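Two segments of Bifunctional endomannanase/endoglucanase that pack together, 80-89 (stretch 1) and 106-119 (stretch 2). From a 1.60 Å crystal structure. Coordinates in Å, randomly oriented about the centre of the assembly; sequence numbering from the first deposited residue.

Stretch 1, residues 80-89: CLNLHRAPGY
Stretch 2, residues 106-119: RAQDGFVYQWELFA

A strand can lie against a helix without a single hydrogen bond between them, provided the side chains of one fit the hollows of the other; this segment pair of a bifunctional endomannanase/endoglucanase is a compact example. Strand 80-83 runs nearly antiparallel to helix 106-119, at 160°, with the axes 11.0 Å apart at closest approach. In register, Leu-81 lies across from Phe-118, Leu-83 from Trp-115 and Pro-87 from Ala-107, where the CA atoms close to 5.5 Å.

Extended backbone (Leu-83 phi/psi -90/105) alternates the side chains, so Leu-81 and Leu-83 point toward the helix and Asn-82 away. Leu-81 (chi1 t, chi2 p) sets CD2 over the face of Phe-118 (chi1 m), 3.9 Å from the ring centroid and 11° off the normal, a CH-pi contact. Leu-83 (m, t) is the more deeply covered of the two. It fills a hollow between aromatic rings: CD1 lies 4.0 Å from Phe-111 CE1, CG 3.6 Å from Trp-115 CZ2, and CD2 4.4 Å from Phe-118 CE2, at that ring's edge. The CA-to-CB bond of Trp-115 (m, chi2 122°) points sideways to the strand, yet its indole reaches it, bringing CH2 within 3.5 Å of Leu-81 O.

After the corner at His-84, the chain makes a type II turn from Ala-86 to Tyr-89, closed by Tyr-89 N to Ala-86 O (2.9 Å). Ala-86 CB meets the edge of Phe-111 (chi1 t) at CD1, 3.8 Å away. Pro-87 (-54/115) packs on the helix backbone beside Gly-110: Pro-87 CG is 4.1 Å from Gly-110 C, and Pro-87 CB 3.8 Å from Ala-107 O. Gly-88 (85/8) completes the fit, its CA 4.3 Å from Ala-107 CB; a CB on Gly-88 would clash with that methyl. The contact buries 485 Å², both sides summed.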

# COMPACT_ATOMS: atom_id res chain seq x y z
N CYS A 80 0.80 5.16 -8.35
CA CYS A 80 1.35 3.83 -8.18
C CYS A 80 0.21 2.83 -8.29
O CYS A 80 -0.65 2.75 -7.40
CB CYS A 80 2.04 3.70 -6.82
SG CYS A 80 2.72 2.05 -6.53
N LEU A 81 0.17 2.09 -9.40
CA LEU A 81 -0.87 1.10 -9.65
C LEU A 81 -0.49 -0.22 -8.98
O LEU A 81 0.59 -0.75 -9.22
CB LEU A 81 -1.04 0.88 -11.16
CG LEU A 81 -2.05 -0.18 -11.60
CD1 LEU A 81 -3.46 0.22 -11.18
CD2 LEU A 81 -1.97 -0.35 -13.12
N ASN A 82 -1.40 -0.75 -8.17
CA ASN A 82 -1.15 -1.99 -7.44
C ASN A 82 -2.24 -3.03 -7.64
O ASN A 82 -3.43 -2.70 -7.68
CB ASN A 82 -1.04 -1.68 -5.94
CG ASN A 82 -1.14 -2.93 -5.07
OD1 ASN A 82 -2.13 -3.15 -4.37
ND2 ASN A 82 -0.11 -3.78 -5.13
N LEU A 83 -1.84 -4.30 -7.80
CA LEU A 83 -2.83 -5.36 -7.89
C LEU A 83 -3.01 -5.80 -6.43
O LEU A 83 -2.11 -6.39 -5.84
CB LEU A 83 -2.35 -6.54 -8.74
CG LEU A 83 -2.37 -6.38 -10.26
CD1 LEU A 83 -2.07 -7.73 -10.91
CD2 LEU A 83 -3.72 -5.88 -10.73
N HIS A 84 -4.14 -5.41 -5.84
CA HIS A 84 -4.43 -5.76 -4.45
C HIS A 84 -4.93 -7.19 -4.40
O HIS A 84 -4.53 -7.98 -3.52
CB HIS A 84 -5.46 -4.81 -3.85
CG HIS A 84 -5.58 -4.93 -2.37
ND1 HIS A 84 -6.51 -5.75 -1.77
CD2 HIS A 84 -4.86 -4.38 -1.37
CE1 HIS A 84 -6.34 -5.71 -0.46
NE2 HIS A 84 -5.35 -4.89 -0.19
N ARG A 85 -5.90 -7.49 -5.26
CA ARG A 85 -6.39 -8.85 -5.42
C ARG A 85 -5.86 -9.14 -6.82
O ARG A 85 -6.21 -8.45 -7.78
CB ARG A 85 -7.92 -8.97 -5.38
CG ARG A 85 -8.38 -10.41 -5.67
CD ARG A 85 -9.87 -10.63 -5.44
NE ARG A 85 -10.22 -10.55 -4.03
CZ ARG A 85 -10.13 -11.56 -3.16
NH1 ARG A 85 -9.69 -12.75 -3.54
NH2 ARG A 85 -10.48 -11.36 -1.89
N ALA A 86 -4.92 -10.07 -6.88
CA ALA A 86 -4.28 -10.47 -8.13
C ALA A 86 -4.69 -11.90 -8.43
O ALA A 86 -5.26 -12.58 -7.57
CB ALA A 86 -2.76 -10.39 -7.97
N PRO A 87 -4.47 -12.37 -9.67
CA PRO A 87 -4.84 -13.75 -10.00
C PRO A 87 -4.20 -14.71 -9.00
O PRO A 87 -2.97 -14.80 -8.91
CB PRO A 87 -4.25 -13.93 -11.39
CG PRO A 87 -4.46 -12.58 -12.00
CD PRO A 87 -4.06 -11.63 -10.89
N GLY A 88 -5.04 -15.38 -8.22
CA GLY A 88 -4.55 -16.34 -7.25
C GLY A 88 -4.14 -15.80 -5.89
O GLY A 88 -3.56 -16.55 -5.10
N TYR A 89 -4.39 -14.52 -5.60
CA TYR A 89 -4.02 -13.99 -4.29
C TYR A 89 -4.56 -12.64 -3.87
O TYR A 89 -4.59 -11.68 -4.63
CB TYR A 89 -2.49 -13.91 -4.12
CG TYR A 89 -2.07 -13.44 -2.74
CD1 TYR A 89 -2.27 -14.25 -1.62
CD2 TYR A 89 -1.53 -12.17 -2.53
CE1 TYR A 89 -1.95 -13.82 -0.34
CE2 TYR A 89 -1.21 -11.72 -1.24
CZ TYR A 89 -1.41 -12.56 -0.16
OH TYR A 89 -1.08 -12.15 1.12
N ARG A 106 -0.77 -21.66 -13.78
CA ARG A 106 -1.87 -20.97 -14.45
C ARG A 106 -2.14 -19.58 -13.87
O ARG A 106 -2.44 -18.63 -14.61
CB ARG A 106 -3.14 -21.83 -14.46
CG ARG A 106 -3.70 -22.16 -13.09
CD ARG A 106 -4.81 -23.21 -13.17
NE ARG A 106 -5.43 -23.44 -11.87
CZ ARG A 106 -4.98 -24.29 -10.94
NH1 ARG A 106 -3.88 -25.02 -11.16
NH2 ARG A 106 -5.61 -24.40 -9.78
N ALA A 107 -2.00 -19.44 -12.55
CA ALA A 107 -2.23 -18.16 -11.89
C ALA A 107 -1.04 -17.24 -12.15
O ALA A 107 -1.21 -16.03 -12.35
CB ALA A 107 -2.44 -18.35 -10.40
N GLN A 108 0.16 -17.81 -12.13
CA GLN A 108 1.37 -17.05 -12.38
C GLN A 108 1.36 -16.52 -13.80
O GLN A 108 1.73 -15.38 -14.04
CB GLN A 108 2.60 -17.91 -12.10
CG GLN A 108 2.75 -18.21 -10.61
CD GLN A 108 3.76 -19.30 -10.31
OE1 GLN A 108 4.37 -19.87 -11.22
NE2 GLN A 108 3.91 -19.61 -9.03
N ASP A 109 0.90 -17.35 -14.74
CA ASP A 109 0.83 -16.92 -16.14
C ASP A 109 -0.18 -15.78 -16.28
O ASP A 109 0.05 -14.82 -17.02
CB ASP A 109 0.43 -18.08 -17.05
CG ASP A 109 1.55 -19.09 -17.25
OD1 ASP A 109 2.70 -18.82 -16.87
OD2 ASP A 109 1.26 -20.18 -17.80
N GLY A 110 -1.31 -15.89 -15.57
CA GLY A 110 -2.33 -14.86 -15.61
C GLY A 110 -1.83 -13.56 -15.01
O GLY A 110 -2.11 -12.48 -15.52
N PHE A 111 -1.09 -13.68 -13.91
CA PHE A 111 -0.51 -12.55 -13.19
C PHE A 111 0.49 -11.80 -14.08
O PHE A 111 0.42 -10.58 -14.21
CB PHE A 111 0.20 -13.07 -11.93
CG PHE A 111 0.88 -12.02 -11.11
CD1 PHE A 111 0.15 -11.11 -10.36
CD2 PHE A 111 2.27 -11.97 -11.04
CE1 PHE A 111 0.78 -10.18 -9.55
CE2 PHE A 111 2.92 -11.03 -10.23
CZ PHE A 111 2.17 -10.14 -9.48
N VAL A 112 1.42 -12.55 -14.67
CA VAL A 112 2.42 -11.96 -15.56
C VAL A 112 1.74 -11.29 -16.76
O VAL A 112 2.11 -10.19 -17.15
CB VAL A 112 3.45 -13.02 -16.02
CG1 VAL A 112 4.39 -12.45 -17.08
CG2 VAL A 112 4.26 -13.50 -14.82
N TYR A 113 0.71 -11.94 -17.30
CA TYR A 113 -0.03 -11.41 -18.44
C TYR A 113 -0.69 -10.07 -18.09
O TYR A 113 -0.66 -9.14 -18.91
CB TYR A 113 -1.08 -12.42 -18.91
CG TYR A 113 -2.07 -11.88 -19.92
CD1 TYR A 113 -1.68 -11.62 -21.24
CD2 TYR A 113 -3.39 -11.63 -19.57
CE1 TYR A 113 -2.59 -11.13 -22.17
CE2 TYR A 113 -4.31 -11.14 -20.49
CZ TYR A 113 -3.90 -10.89 -21.79
OH TYR A 113 -4.80 -10.38 -22.70
N GLN A 114 -1.25 -9.97 -16.89
CA GLN A 114 -1.90 -8.73 -16.43
C GLN A 114 -0.89 -7.60 -16.45
O GLN A 114 -1.17 -6.51 -16.97
CB GLN A 114 -2.39 -8.87 -14.99
CG GLN A 114 -3.29 -10.04 -14.69
CD GLN A 114 -4.67 -9.89 -15.27
OE1 GLN A 114 -5.04 -10.58 -16.22
NE2 GLN A 114 -5.46 -9.00 -14.69
N TRP A 115 0.28 -7.85 -15.87
CA TRP A 115 1.33 -6.85 -15.81
C TRP A 115 1.89 -6.49 -17.17
O TRP A 115 2.26 -5.34 -17.41
CB TRP A 115 2.41 -7.25 -14.81
CG TRP A 115 2.01 -6.92 -13.41
CD1 TRP A 115 1.89 -7.78 -12.35
CD2 TRP A 115 1.61 -5.63 -12.92
NE1 TRP A 115 1.45 -7.10 -11.24
CE2 TRP A 115 1.27 -5.78 -11.56
CE3 TRP A 115 1.51 -4.35 -13.50
CZ2 TRP A 115 0.83 -4.71 -10.77
CZ3 TRP A 115 1.08 -3.29 -12.72
CH2 TRP A 115 0.74 -3.48 -11.36
N GLU A 116 1.92 -7.45 -18.09
CA GLU A 116 2.40 -7.17 -19.44
C GLU A 116 1.39 -6.26 -20.13
O GLU A 116 1.77 -5.38 -20.90
CB GLU A 116 2.58 -8.47 -20.23
CG GLU A 116 3.78 -9.29 -19.78
CD GLU A 116 3.93 -10.58 -20.56
OE1 GLU A 116 2.91 -11.25 -20.82
OE2 GLU A 116 5.08 -10.93 -20.90
N LEU A 117 0.10 -6.47 -19.85
CA LEU A 117 -0.96 -5.64 -20.42
C LEU A 117 -0.76 -4.19 -20.02
O LEU A 117 -0.78 -3.30 -20.87
CB LEU A 117 -2.34 -6.10 -19.92
CG LEU A 117 -2.94 -7.38 -20.49
CD1 LEU A 117 -4.23 -7.67 -19.76
CD2 LEU A 117 -3.18 -7.23 -21.99
N PHE A 118 -0.54 -3.95 -18.73
CA PHE A 118 -0.32 -2.59 -18.24
C PHE A 118 1.00 -2.01 -18.74
O PHE A 118 1.07 -0.83 -19.06
CB PHE A 118 -0.40 -2.55 -16.71
CG PHE A 118 -1.78 -2.83 -16.17
CD1 PHE A 118 -2.89 -2.21 -16.73
CD2 PHE A 118 -1.96 -3.72 -15.12
CE1 PHE A 118 -4.17 -2.48 -16.25
CE2 PHE A 118 -3.23 -4.00 -14.63
CZ PHE A 118 -4.34 -3.38 -15.19
N ALA A 119 2.03 -2.85 -18.82
CA ALA A 119 3.33 -2.39 -19.31
C ALA A 119 3.18 -1.89 -20.75
O ALA A 119 3.70 -0.83 -21.11
CB ALA A 119 4.36 -3.51 -19.24